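SusD homolog (Bacteroides thetaiotaomicron VPI-5482, PDB 3IHV) probably binds sugars at the outer membrane, as a member of the SusD family of glycan-capturing proteins. Local coordinates at residues E76-Q79 and T80-L84; A83-T86 and G87-R90; T32-M36 and Y37-L41; F127-E130 and L131-F135; P519-D522 and M523-I527. All coordinates share one frame; numbering follows the deposited sequence. Where two conformers were deposited one is given.

Interaction 1. Residues E76-Q79 and T80-L84. With EDO (1,2-ethanediol), chain I.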
# COMPACT_ATOMS: atom_id res chain seq x y z
N GLU A 76 11.81 10.79 -9.26
CA GLU A 76 10.68 9.95 -8.92
C GLU A 76 9.68 10.64 -8.00
O GLU A 76 8.47 10.43 -8.14
CB GLU A 76 11.13 8.63 -8.27
CG GLU A 76 11.96 7.72 -9.17
CD GLU A 76 13.45 8.06 -9.24
OE1 GLU A 76 13.88 9.12 -8.75
OE2 GLU A 76 14.19 7.21 -9.80
N VAL A 77 10.20 11.45 -7.08
CA VAL A 77 9.39 12.19 -6.15
C VAL A 77 8.52 13.19 -6.91
O VAL A 77 7.30 13.25 -6.70
CB VAL A 77 10.25 12.89 -5.10
CG1 VAL A 77 9.37 13.74 -4.19
CG2 VAL A 77 11.06 11.82 -4.29
N GLN A 78 9.13 13.95 -7.82
CA GLN A 78 8.37 14.88 -8.65
C GLN A 78 7.33 14.13 -9.49
O GLN A 78 6.19 14.62 -9.67
CB GLN A 78 9.29 15.71 -9.55
CG GLN A 78 8.56 16.84 -10.32
CD GLN A 78 7.88 16.38 -11.61
OE1 GLN A 78 6.94 17.03 -12.11
NE2 GLN A 78 8.35 15.28 -12.16
N GLN A 79 7.67 12.96 -10.00
CA GLN A 79 6.72 12.23 -10.84
C GLN A 79 5.46 11.78 -10.08
O GLN A 79 4.36 11.81 -10.62
CB GLN A 79 7.42 11.02 -11.46
CG GLN A 79 8.45 11.42 -12.52
CD GLN A 79 9.31 10.26 -13.00
OE1 GLN A 79 9.45 9.24 -12.33
NE2 GLN A 79 9.90 10.41 -14.19
N THR A 80 5.64 11.36 -8.82
CA THR A 80 4.50 10.94 -8.01
C THR A 80 3.65 12.15 -7.64
O THR A 80 2.41 12.09 -7.72
CB THR A 80 4.93 10.14 -6.80
OG1 THR A 80 5.48 8.90 -7.23
CG2 THR A 80 3.75 9.87 -5.90
N TRP A 81 4.30 13.26 -7.27
CA TRP A 81 3.58 14.49 -6.96
C TRP A 81 2.70 14.85 -8.17
O TRP A 81 1.50 15.09 -8.02
CB TRP A 81 4.56 15.60 -6.61
CG TRP A 81 4.04 16.98 -6.45
CD1 TRP A 81 3.88 17.93 -7.43
CD2 TRP A 81 3.75 17.63 -5.21
NE1 TRP A 81 3.47 19.12 -6.86
CE2 TRP A 81 3.39 18.96 -5.50
CE3 TRP A 81 3.76 17.20 -3.89
CZ2 TRP A 81 3.03 19.85 -4.52
CZ3 TRP A 81 3.40 18.11 -2.89
CH2 TRP A 81 3.06 19.42 -3.22
N ALA A 82 3.30 14.85 -9.36
CA ALA A 82 2.58 15.17 -10.60
C ALA A 82 1.47 14.17 -10.89
O ALA A 82 0.39 14.55 -11.30
CB ALA A 82 3.57 15.27 -11.80
N ALA A 83 1.72 12.89 -10.68
CA ALA A 83 0.70 11.87 -10.97
C ALA A 83 -0.51 12.00 -10.05
O ALA A 83 -1.67 11.87 -10.48
CB ALA A 83 1.31 10.44 -10.90
N LEU A 84 -0.27 12.27 -8.76
CA LEU A 84 -1.38 12.45 -7.82
C LEU A 84 -2.22 13.62 -8.26
O LEU A 84 -3.46 13.55 -8.28
CB LEU A 84 -0.84 12.63 -6.38
CG LEU A 84 -0.31 11.32 -5.77
CD1 LEU A 84 0.66 11.51 -4.52
CD2 LEU A 84 -1.52 10.37 -5.38
C1 EDO I . 0.54 21.99 -8.28
O1 EDO I . 0.72 20.91 -9.16
C2 EDO I . 1.22 21.69 -6.98
O2 EDO I . 2.60 22.12 -7.04

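Interaction 2. Residues A83-T86 and G87-R90. With EDO (1,2-ethanediol), chain K.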
# COMPACT_ATOMS: atom_id res chain seq x y z
N ALA A 83 1.72 12.89 -10.68
CA ALA A 83 0.70 11.87 -10.97
C ALA A 83 -0.51 12.00 -10.05
O ALA A 83 -1.67 11.87 -10.48
CB ALA A 83 1.31 10.44 -10.90
N LEU A 84 -0.27 12.27 -8.76
CA LEU A 84 -1.38 12.45 -7.82
C LEU A 84 -2.22 13.62 -8.26
O LEU A 84 -3.46 13.55 -8.28
CB LEU A 84 -0.84 12.63 -6.38
CG LEU A 84 -0.31 11.32 -5.77
CD1 LEU A 84 0.66 11.51 -4.52
CD2 LEU A 84 -1.52 10.37 -5.38
N TYR A 85 -1.56 14.73 -8.58
CA TYR A 85 -2.31 15.92 -9.04
C TYR A 85 -3.04 15.68 -10.36
O TYR A 85 -4.10 16.25 -10.60
CB TYR A 85 -1.42 17.18 -9.04
CG TYR A 85 -1.34 17.77 -7.63
CD1 TYR A 85 -2.46 18.40 -7.07
CD2 TYR A 85 -0.20 17.67 -6.86
CE1 TYR A 85 -2.45 18.89 -5.77
CE2 TYR A 85 -0.17 18.18 -5.55
CZ TYR A 85 -1.28 18.80 -5.03
OH TYR A 85 -1.27 19.32 -3.76
N THR A 86 -2.51 14.80 -11.21
CA THR A 86 -3.21 14.43 -12.43
C THR A 86 -4.48 13.65 -12.07
O THR A 86 -5.55 13.87 -12.65
CB THR A 86 -2.29 13.62 -13.35
OG1 THR A 86 -1.24 14.47 -13.87
CG2 THR A 86 -3.05 13.03 -14.52
N GLY A 87 -4.34 12.71 -11.15
CA GLY A 87 -5.49 11.95 -10.66
C GLY A 87 -6.56 12.89 -10.16
O GLY A 87 -7.75 12.73 -10.49
N ILE A 88 -6.15 13.86 -9.35
CA ILE A 88 -7.04 14.88 -8.78
C ILE A 88 -7.71 15.70 -9.87
O ILE A 88 -8.92 15.93 -9.80
CB ILE A 88 -6.28 15.74 -7.75
CG1 ILE A 88 -5.97 14.87 -6.52
CG2 ILE A 88 -7.07 17.01 -7.32
CD1 ILE A 88 -4.87 15.38 -5.56
N TYR A 89 -6.93 16.09 -10.89
CA TYR A 89 -7.46 16.83 -12.02
C TYR A 89 -8.56 15.99 -12.71
O TYR A 89 -9.64 16.48 -13.02
CB TYR A 89 -6.35 17.16 -13.02
CG TYR A 89 -6.88 17.86 -14.24
CD1 TYR A 89 -7.43 17.16 -15.29
CD2 TYR A 89 -6.88 19.24 -14.31
CE1 TYR A 89 -7.98 17.82 -16.38
CE2 TYR A 89 -7.40 19.91 -15.41
CZ TYR A 89 -7.95 19.18 -16.44
OH TYR A 89 -8.50 19.86 -17.51
N ARG A 90 -8.26 14.73 -12.94
CA ARG A 90 -9.22 13.83 -13.62
C ARG A 90 -10.49 13.68 -12.79
O ARG A 90 -11.59 13.74 -13.33
CB ARG A 90 -8.60 12.50 -13.92
CG ARG A 90 -7.53 12.59 -15.04
CD ARG A 90 -6.71 11.34 -15.08
NE ARG A 90 -5.69 11.40 -16.12
CZ ARG A 90 -4.75 10.48 -16.32
NH1 ARG A 90 -4.64 9.42 -15.52
NH2 ARG A 90 -3.90 10.65 -17.32
C1 EDO K . -2.57 19.00 -14.21
O1 EDO K . -2.29 18.29 -13.01
C2 EDO K . -3.25 18.07 -15.20
O2 EDO K . -2.49 16.87 -15.38

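Interaction 3. Residues T32-M36 and Y37-L41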
# COMPACT_ATOMS: atom_id res chain seq x y z
N THR A 32 -2.61 2.88 -12.16
CA THR A 32 -1.73 1.88 -12.79
C THR A 32 -0.41 2.47 -13.25
O THR A 32 0.45 1.73 -13.73
CB THR A 32 -2.41 1.14 -13.96
OG1 THR A 32 -2.80 2.07 -14.98
CG2 THR A 32 -3.63 0.33 -13.45
N LEU A 33 -0.26 3.78 -13.17
CA LEU A 33 1.01 4.42 -13.51
C LEU A 33 2.17 3.90 -12.65
O LEU A 33 2.03 3.62 -11.47
CB LEU A 33 0.92 5.93 -13.35
CG LEU A 33 0.07 6.70 -14.39
CD1 LEU A 33 -0.21 8.06 -13.85
CD2 LEU A 33 0.72 6.80 -15.79
N ASP A 34 3.34 3.88 -13.28
CA ASP A 34 4.56 3.48 -12.62
C ASP A 34 4.79 4.38 -11.39
O ASP A 34 5.15 3.90 -10.31
CB ASP A 34 5.70 3.60 -13.65
CG ASP A 34 6.93 2.74 -13.33
OD1 ASP A 34 6.79 1.52 -13.10
OD2 ASP A 34 8.05 3.29 -13.37
N ALA A 35 4.51 5.68 -11.54
CA ALA A 35 4.66 6.64 -10.46
C ALA A 35 3.59 6.56 -9.38
O ALA A 35 3.66 7.25 -8.35
CB ALA A 35 4.72 8.08 -11.05
N MSE A 36 2.56 5.77 -9.63
CA MSE A 36 1.49 5.47 -8.69
C MSE A 36 1.71 4.01 -8.22
O MSE A 36 2.81 3.70 -7.76
CB MSE A 36 0.12 5.70 -9.35
CG MSE A 36 -0.10 7.13 -9.78
SE MSE A 36 -0.49 8.32 -8.30
CE MSE A 36 -2.27 7.65 -7.81
N TYR A 37 0.74 3.10 -8.38
CA TYR A 37 0.89 1.77 -7.77
C TYR A 37 1.64 0.75 -8.60
O TYR A 37 1.86 -0.37 -8.14
CB TYR A 37 -0.49 1.27 -7.25
CG TYR A 37 -1.07 2.25 -6.25
CD1 TYR A 37 -0.64 2.24 -4.95
CD2 TYR A 37 -1.98 3.24 -6.64
CE1 TYR A 37 -1.09 3.18 -4.03
CE2 TYR A 37 -2.46 4.17 -5.72
CZ TYR A 37 -2.00 4.15 -4.44
OH TYR A 37 -2.45 5.10 -3.55
N GLY A 38 2.03 1.10 -9.83
CA GLY A 38 2.82 0.17 -10.61
C GLY A 38 4.20 -0.05 -9.99
O GLY A 38 4.79 -1.13 -10.16
N TYR A 39 4.68 0.94 -9.22
CA TYR A 39 6.04 0.89 -8.65
C TYR A 39 6.30 1.84 -7.51
O TYR A 39 6.67 1.40 -6.41
CB TYR A 39 7.04 1.10 -9.80
CG TYR A 39 8.51 1.11 -9.46
CD1 TYR A 39 9.04 0.30 -8.47
CD2 TYR A 39 9.39 1.80 -10.26
CE1 TYR A 39 10.41 0.30 -8.19
CE2 TYR A 39 10.77 1.80 -9.99
CZ TYR A 39 11.25 1.07 -8.94
OH TYR A 39 12.59 1.07 -8.70
N TYR A 40 6.12 3.15 -7.68
CA TYR A 40 6.57 4.04 -6.61
C TYR A 40 5.75 3.98 -5.32
O TYR A 40 6.30 3.84 -4.22
CB TYR A 40 6.71 5.50 -7.07
CG TYR A 40 7.59 5.77 -8.29
CD1 TYR A 40 8.45 4.84 -8.81
CD2 TYR A 40 7.60 7.04 -8.85
CE1 TYR A 40 9.25 5.15 -9.92
CE2 TYR A 40 8.33 7.34 -9.94
CZ TYR A 40 9.17 6.40 -10.49
OH TYR A 40 9.91 6.70 -11.59
N LEU A 41 4.44 4.14 -5.43
CA LEU A 41 3.59 4.12 -4.24
C LEU A 41 3.34 2.72 -3.68
O LEU A 41 2.88 2.60 -2.54
CB LEU A 41 2.23 4.76 -4.52
CG LEU A 41 2.24 6.27 -4.75
CD1 LEU A 41 0.78 6.74 -5.08
CD2 LEU A 41 2.81 7.08 -3.57
O HOH W 1 8.54 5.74 -14.36
O HOH W 2 10.78 3.93 -13.03

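Interaction 4. Residues F127-E130 and L131-F135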
# COMPACT_ATOMS: atom_id res chain seq x y z
N PHE A 127 -6.23 10.01 -3.39
CA PHE A 127 -5.09 10.76 -3.94
C PHE A 127 -4.62 11.83 -2.95
O PHE A 127 -3.42 11.95 -2.67
CB PHE A 127 -5.42 11.43 -5.27
CG PHE A 127 -5.87 10.48 -6.35
CD1 PHE A 127 -5.42 9.17 -6.42
CD2 PHE A 127 -6.76 10.91 -7.30
CE1 PHE A 127 -5.84 8.32 -7.45
CE2 PHE A 127 -7.17 10.07 -8.30
CZ PHE A 127 -6.73 8.79 -8.37
N TYR A 128 -5.56 12.57 -2.37
CA TYR A 128 -5.20 13.56 -1.35
C TYR A 128 -4.62 12.94 -0.10
O TYR A 128 -3.78 13.56 0.55
CB TYR A 128 -6.33 14.51 -0.98
CG TYR A 128 -6.48 15.66 -1.93
CD1 TYR A 128 -5.57 16.69 -1.95
CD2 TYR A 128 -7.53 15.70 -2.83
CE1 TYR A 128 -5.69 17.75 -2.83
CE2 TYR A 128 -7.66 16.75 -3.71
CZ TYR A 128 -6.76 17.76 -3.70
OH TYR A 128 -6.91 18.79 -4.59
N PHE A 129 -5.07 11.73 0.25
CA PHE A 129 -4.52 11.06 1.41
C PHE A 129 -3.05 10.77 1.19
O PHE A 129 -2.25 11.00 2.08
CB PHE A 129 -5.29 9.75 1.69
CG PHE A 129 -4.80 8.98 2.91
CD1 PHE A 129 -4.53 9.63 4.10
CD2 PHE A 129 -4.69 7.62 2.89
CE1 PHE A 129 -4.10 8.96 5.22
CE2 PHE A 129 -4.26 6.94 4.04
CZ PHE A 129 -4.00 7.62 5.20
N GLU A 130 -2.72 10.20 0.03
CA GLU A 130 -1.32 9.96 -0.30
C GLU A 130 -0.51 11.25 -0.26
O GLU A 130 0.59 11.27 0.29
CB GLU A 130 -1.12 9.28 -1.67
CG GLU A 130 -1.65 7.86 -1.75
CD GLU A 130 -0.74 6.80 -1.10
OE1 GLU A 130 0.00 7.13 -0.15
OE2 GLU A 130 -0.80 5.61 -1.52
N LEU A 131 -1.05 12.31 -0.85
CA LEU A 131 -0.34 13.59 -0.86
C LEU A 131 -0.10 14.09 0.55
O LEU A 131 1.02 14.45 0.93
CB LEU A 131 -1.10 14.69 -1.63
CG LEU A 131 -1.02 14.68 -3.15
CD1 LEU A 131 -2.02 15.68 -3.76
CD2 LEU A 131 0.44 14.99 -3.59
N VAL A 132 -1.15 14.13 1.35
CA VAL A 132 -0.98 14.70 2.66
C VAL A 132 -0.08 13.86 3.58
O VAL A 132 0.73 14.42 4.34
CB VAL A 132 -2.34 15.01 3.35
CG1 VAL A 132 -3.04 13.72 3.91
CG2 VAL A 132 -2.14 16.04 4.45
N ARG A 133 -0.18 12.53 3.53
CA ARG A 133 0.62 11.74 4.44
C ARG A 133 2.08 11.69 3.98
O ARG A 133 2.98 11.59 4.83
CB ARG A 133 0.05 10.31 4.66
CG ARG A 133 0.23 9.34 3.50
CD ARG A 133 -0.59 8.10 3.78
NE ARG A 133 -0.43 7.10 2.76
CZ ARG A 133 -0.56 5.80 2.96
NH1 ARG A 133 -0.76 5.33 4.17
NH2 ARG A 133 -0.42 4.97 1.96
N ARG A 134 2.34 11.72 2.68
CA ARG A 134 3.70 11.61 2.18
C ARG A 134 4.45 12.93 2.07
O ARG A 134 5.68 12.96 2.23
CB ARG A 134 3.73 10.86 0.83
CG ARG A 134 3.21 9.44 0.97
CD ARG A 134 3.23 8.66 -0.34
NE ARG A 134 2.86 7.28 -0.10
CZ ARG A 134 3.68 6.31 0.31
NH1 ARG A 134 4.99 6.51 0.52
NH2 ARG A 134 3.17 5.10 0.52
N PHE A 135 3.72 14.01 1.76
CA PHE A 135 4.28 15.33 1.55
C PHE A 135 3.95 16.35 2.61
O PHE A 135 4.55 17.41 2.62
CB PHE A 135 3.90 15.85 0.16
CG PHE A 135 4.48 15.05 -0.99
CD1 PHE A 135 5.76 15.31 -1.47
CD2 PHE A 135 3.75 14.04 -1.61
CE1 PHE A 135 6.31 14.59 -2.54
CE2 PHE A 135 4.29 13.34 -2.69
CZ PHE A 135 5.57 13.62 -3.14
O HOH W 3 1.00 3.92 -0.90

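Interaction 5. Residues P519-D522 and M523-I527. With EDO (1,2-ethanediol), chain J; EDO (1,2-ethanediol), chain I.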
# COMPACT_ATOMS: atom_id res chain seq x y z
N PRO A 519 8.66 18.62 -4.27
CA PRO A 519 9.64 18.56 -5.38
C PRO A 519 10.27 19.91 -5.70
O PRO A 519 9.60 20.95 -5.73
CB PRO A 519 8.82 18.02 -6.55
CG PRO A 519 7.67 17.30 -5.94
CD PRO A 519 7.36 18.05 -4.66
N GLN A 520 11.56 19.89 -5.95
CA GLN A 520 12.26 21.13 -6.23
C GLN A 520 11.67 21.88 -7.41
O GLN A 520 11.59 23.09 -7.39
CB GLN A 520 13.74 20.87 -6.49
CG GLN A 520 14.57 22.14 -6.52
CD GLN A 520 14.54 22.85 -5.17
OE1 GLN A 520 14.73 22.23 -4.13
NE2 GLN A 520 14.31 24.18 -5.20
N ARG A 521 11.27 21.16 -8.45
CA ARG A 521 10.67 21.79 -9.62
C ARG A 521 9.48 22.63 -9.22
O ARG A 521 9.31 23.73 -9.71
CB ARG A 521 10.20 20.75 -10.64
CG ARG A 521 9.51 21.39 -11.88
CD ARG A 521 8.71 20.36 -12.71
NE ARG A 521 7.73 21.01 -13.62
CZ ARG A 521 6.43 21.22 -13.37
NH1 ARG A 521 5.83 20.85 -12.23
NH2 ARG A 521 5.68 21.81 -14.30
N ASP A 522 8.64 22.10 -8.33
CA ASP A 522 7.46 22.83 -7.86
C ASP A 522 7.80 23.95 -6.92
O ASP A 522 7.20 25.03 -6.99
CB ASP A 522 6.44 21.84 -7.29
CG ASP A 522 6.04 20.80 -8.32
OD1 ASP A 522 5.14 21.09 -9.13
OD2 ASP A 522 6.70 19.76 -8.44
N MSE A 523 8.80 23.76 -6.07
CA MSE A 523 9.30 24.84 -5.22
C MSE A 523 9.71 26.03 -6.08
O MSE A 523 9.37 27.19 -5.78
CB MSE A 523 10.52 24.37 -4.40
CG MSE A 523 10.20 23.33 -3.34
SE MSE A 523 9.10 24.05 -1.89
CE MSE A 523 10.00 25.64 -1.54
N ASP A 524 10.46 25.72 -7.14
CA ASP A 524 10.96 26.71 -8.07
C ASP A 524 9.87 27.48 -8.84
O ASP A 524 10.11 28.59 -9.27
CB ASP A 524 11.92 26.08 -9.08
CG ASP A 524 13.24 25.62 -8.44
OD1 ASP A 524 13.56 26.01 -7.31
OD2 ASP A 524 13.98 24.88 -9.09
N LEU A 525 8.72 26.85 -9.04
CA LEU A 525 7.62 27.48 -9.78
C LEU A 525 6.58 28.17 -8.90
O LEU A 525 5.85 28.99 -9.41
CB LEU A 525 6.90 26.43 -10.62
CG LEU A 525 7.67 25.88 -11.82
CD1 LEU A 525 6.95 24.64 -12.33
CD2 LEU A 525 7.81 26.93 -12.88
N CYS A 526 6.54 27.87 -7.61
CA CYS A 526 5.49 28.36 -6.71
C CYS A 526 6.16 29.17 -5.59
O CYS A 526 6.59 28.62 -4.57
CB CYS A 526 4.74 27.17 -6.16
SG CYS A 526 3.95 26.14 -7.44
N ILE A 527 6.25 30.46 -5.81
CA ILE A 527 6.96 31.37 -4.94
C ILE A 527 6.44 31.41 -3.49
O ILE A 527 7.18 31.81 -2.61
CB ILE A 527 7.01 32.79 -5.55
CG1 ILE A 527 8.14 33.64 -4.96
CG2 ILE A 527 5.62 33.46 -5.43
CD1 ILE A 527 8.43 34.93 -5.77
C1 EDO J . 3.75 24.14 -10.31
O1 EDO J . 3.49 23.11 -9.34
C2 EDO J . 3.13 23.79 -11.64
O2 EDO J . 1.78 23.38 -11.42
C1 EDO I . 0.54 21.99 -8.28
O1 EDO I . 0.72 20.91 -9.16
C2 EDO I . 1.22 21.69 -6.98
O2 EDO I . 2.60 22.12 -7.04

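Interaction 1. Residues E76-Q79 and T80-L84
Trp81 rests its CB against the turn of helix that precedes it, 3.6 Å from Val77 O and equally close to the carbonyl oxygen of Gln78. The same residue closes that turn through its backbone, where Trp81 N gives a nearly straight bond to Val77 O at 3.1 Å (170°). CG stands opposite the backbone N (chi1 172°), which swings the indole off the helix instead of letting it lie back over residues 76-79. Beyond CG the indole leaves residues 76-79 and meets Tyr85 of its own helix, Phe135 edge to face, and Leu131, Pro519 and Asp522. At the tip, NE1 forms a weak hydrogen bond of 3.1 Å to O2 of a 1,2-ethanediol, probably from the crystallisation liquor; this oxygen lies in the ring plane at the indole edge, and CZ2 comes within 3.4 Å of the same O2. A leucine in place of Trp81 would probably open a gap beside Phe135 and Pro519 and would leave the diol without its N-H donor.

Thr80 and Ala83 show the other side of the turn. Thr80 N bonds to Glu76 O, while its OG1 is turned toward Ala35 O, its hydrogen-bond partner. Ala83 CB packs 3.4 Å from Gln79 O, and Ala83 N donates to that oxygen at 2.9 Å. With Ala82 N bonded to Gln78 O, the backbone follows the unbroken i to i+4 ladder of an alpha helix, here the early part of helix 75-101 in the TPR-related helical scaffold of SusD-family proteins.

Interaction 2. Residues A83-T86 and G87-R90
Thr86 CG2 covers one face of the Arg90 guanidinium, 3.4 Å above its plane and displaced toward the rim, with its nearest approach to NE at 3.5 Å. The Tyr85 ring is met obliquely by Ile88, CD1 to CD1 at 4.1 Å, and the Tyr89 ring is likewise approached at a slant by C2 of a bound 1,2-ethanediol. The methyl of Thr86 reaches the guanidinium because CG2 takes the place opposite the backbone N while Arg90 extends alongside it in the same direction. Arg90 keeps its N-H groups for partners elsewhere: NE forms a salt bridge with Glu3 and NH1 bonds to Thr30.

These side chains stand on regular alpha helix, part of helix 75-101. Its i to i+4 bonds include Tyr89 N to Tyr85 O at 2.8 Å and Arg90 N to Thr86 O at 2.9 Å. Thr86 OG1 turns back toward the helix backbone and bonds to Ala82 O; it also shares a hydrogen bond of 3.1 Å with O2 of the diol. On the other side of the helix, Ile88 lays CG1 3.3 Å from Leu84 O and carries its far end to Leu131 of helix 107-135. Gly87, bare of any side chain, lets Phe127 of that helix come in against the backbone, its CE2 lying 3.4 Å from Gly87 C.

Interaction 3. Residues T32-M36 and Y37-L41
Met36 (present as selenomethionine) lies alongside Leu41, SE to CD1 at 3.8 Å, and its CE reaches Tyr37 CE2. Leu41 CD1 in turn sits over one face of the Tyr37 ring, so three apolar groups close together inside a tight change of direction between helices 34-38 and 40-44. The weakly bonded helix 34-38 holds a pi-type turn, Gly38 N bonding to Leu33 O; Leu41 N to Met36 O also spans five residues, and both donors stand above the acceptor's carbonyl plane. Leu33 O also takes Met36 N, from the opposite face. Tyr40 N spans six residues to Asp34 O at 2.9 Å, nearly along the C=O axis, just after the N-cap residue Tyr39.

Farther out, the Tyr40 ring lies with one face over Asp34 O and Ala35 N, and its CD2 presses to 3.4 Å from Ala35 CA. CG is placed beside the backbone N (chi1 -54°), which brings the ring back over the preceding turn. An alanine at Tyr40 is likely to uncover this stretch of backbone and leave Gln79 OE1 without the hydroxyl it bonds.

At the polar edge, Asp34 runs beside Tyr39, OD1 coming 3.3 Å from Tyr39 CB while also salt-bridged to Arg279. Asp34 OD2 lies in the plane of the Tyr39 ring at its edge and accepts from two waters, at 2.7 Å and 2.8 Å, each of which also donates to Tyr40 OH.

Interaction 4. Residues F127-E130 and L131-F135
Glu130 gathers two arginines onto a single oxygen. Arg133 grips OE1 side-on with NE at 2.9 Å and NH2 at 3.0 Å, while Arg134 NE reaches the same atom at 2.9 Å. All three donors approach from well above the carboxylate plane, although OE1 lies in the plane of the Arg133 guanidinium, at its edge. The Glu130 chain is bent at chi2 (-78°), which curls the carboxylate forward over the next turn and sets it within range of both arginines. OE2, for its part, bonds to Tyr37 OH and accepts from a water that also takes Arg134 NH2. The carboxylate probably offsets part of the buried positive charge, and so many donors are likely to favour its ionised form.

Arg133 serves a second neighbour with its aliphatic part. CG occupies the crowded position between the backbone N and the carbonyl carbon (chi1 74°), and from there the extended chain carries CD over one face of the Phe129 ring in a CH-pi contact, 3.8 Å from the ring centroid. Ring and guanidinium planes lie 27° apart.

Leu131 is the apolar counterpart. Its CG packs 3.7 Å from Phe127 O and its CD1 meets Tyr128 CD1 at 4.1 Å, on the side that faces helix 75-101. Backbone bonds from Leu131 N to Phe127 O through Arg134 N to Glu130 O keep the turns regular. Glutamate paired with arginines three and four residues on is a classic intrahelical salt-bridge network, here on the closing turns of helix 107-135 within the TPR-related helical part of the protein.

Interaction 5. Residues P519-D522 and M523-I527
Asp522 and Cys526 make up the enclosed side of this short helix, with Cys526 SG lying 3.5 Å from Asp522 O. Met523, present as selenomethionine, packs at the start of the helix: its CG sits 3.4 Å from Pro519 O, the acceptor to which its own backbone N bonds. Pro519 holds the N-cap position, and Asp524 N continues the ladder to Gln520 O. The last turn is slacker, since Leu525 N and Cys526 N make only weak bonds to Arg521 O and Asp522 O.

Arg521, Asp524 and Leu525 form the solvent side. Leu525 CD1 lies over the centre of the Arg521 guanidinium, 3.6 Å from CZ, an apolar cover for a flat cation. Buried Asp522 turns OD1 to the border between the two parts, where Arg521 NH1 is salt-bridged to it at 3.2 Å. Asp522 OD1 also accepts a hydrogen bond from O1 of a bound 1,2-ethanediol at 2.6 Å. Gln520 crosses to Asp524 through NE2, bonded to OD1 at 2.9 Å (159°). NE2 comes from above the Asp524 carboxylate plane, while Asp524 OD1 lies in the amide plane of Gln520. The bend at chi2 (63°) of Gln520 turns the amide toward Asp524, while its OE1 takes the hydroxyl of Thr72.

Helix 520-525 lies against the first turns of helix 75-101, where Pro519 and Arg521 touch Gln78, and Met523 faces the loop residues Ile518 and Phe529.

How the interactions relate
Along the chain the order is interaction 3, 1, 2, 4 and 5. Interactions 1 and 2 are consecutive stretches of helix 75-101, their centres about 10 Å apart, and share Ala83 and Leu84. Interaction 4, on helix 107-135, packs against both, while interaction 3 packs on the same pair from the bend between helices 34-38 and 40-44; centre to centre it lies about 10 Å from interaction 1 and about 14 Å from interaction 4, and it touches both. Interaction 5 comes from helix 520-525, much later in sequence, yet touches interaction 1 and, at one point, interaction 4; it remains clear of interactions 2 and 3. Residues near both chain ends are thus drawn onto one helical pair.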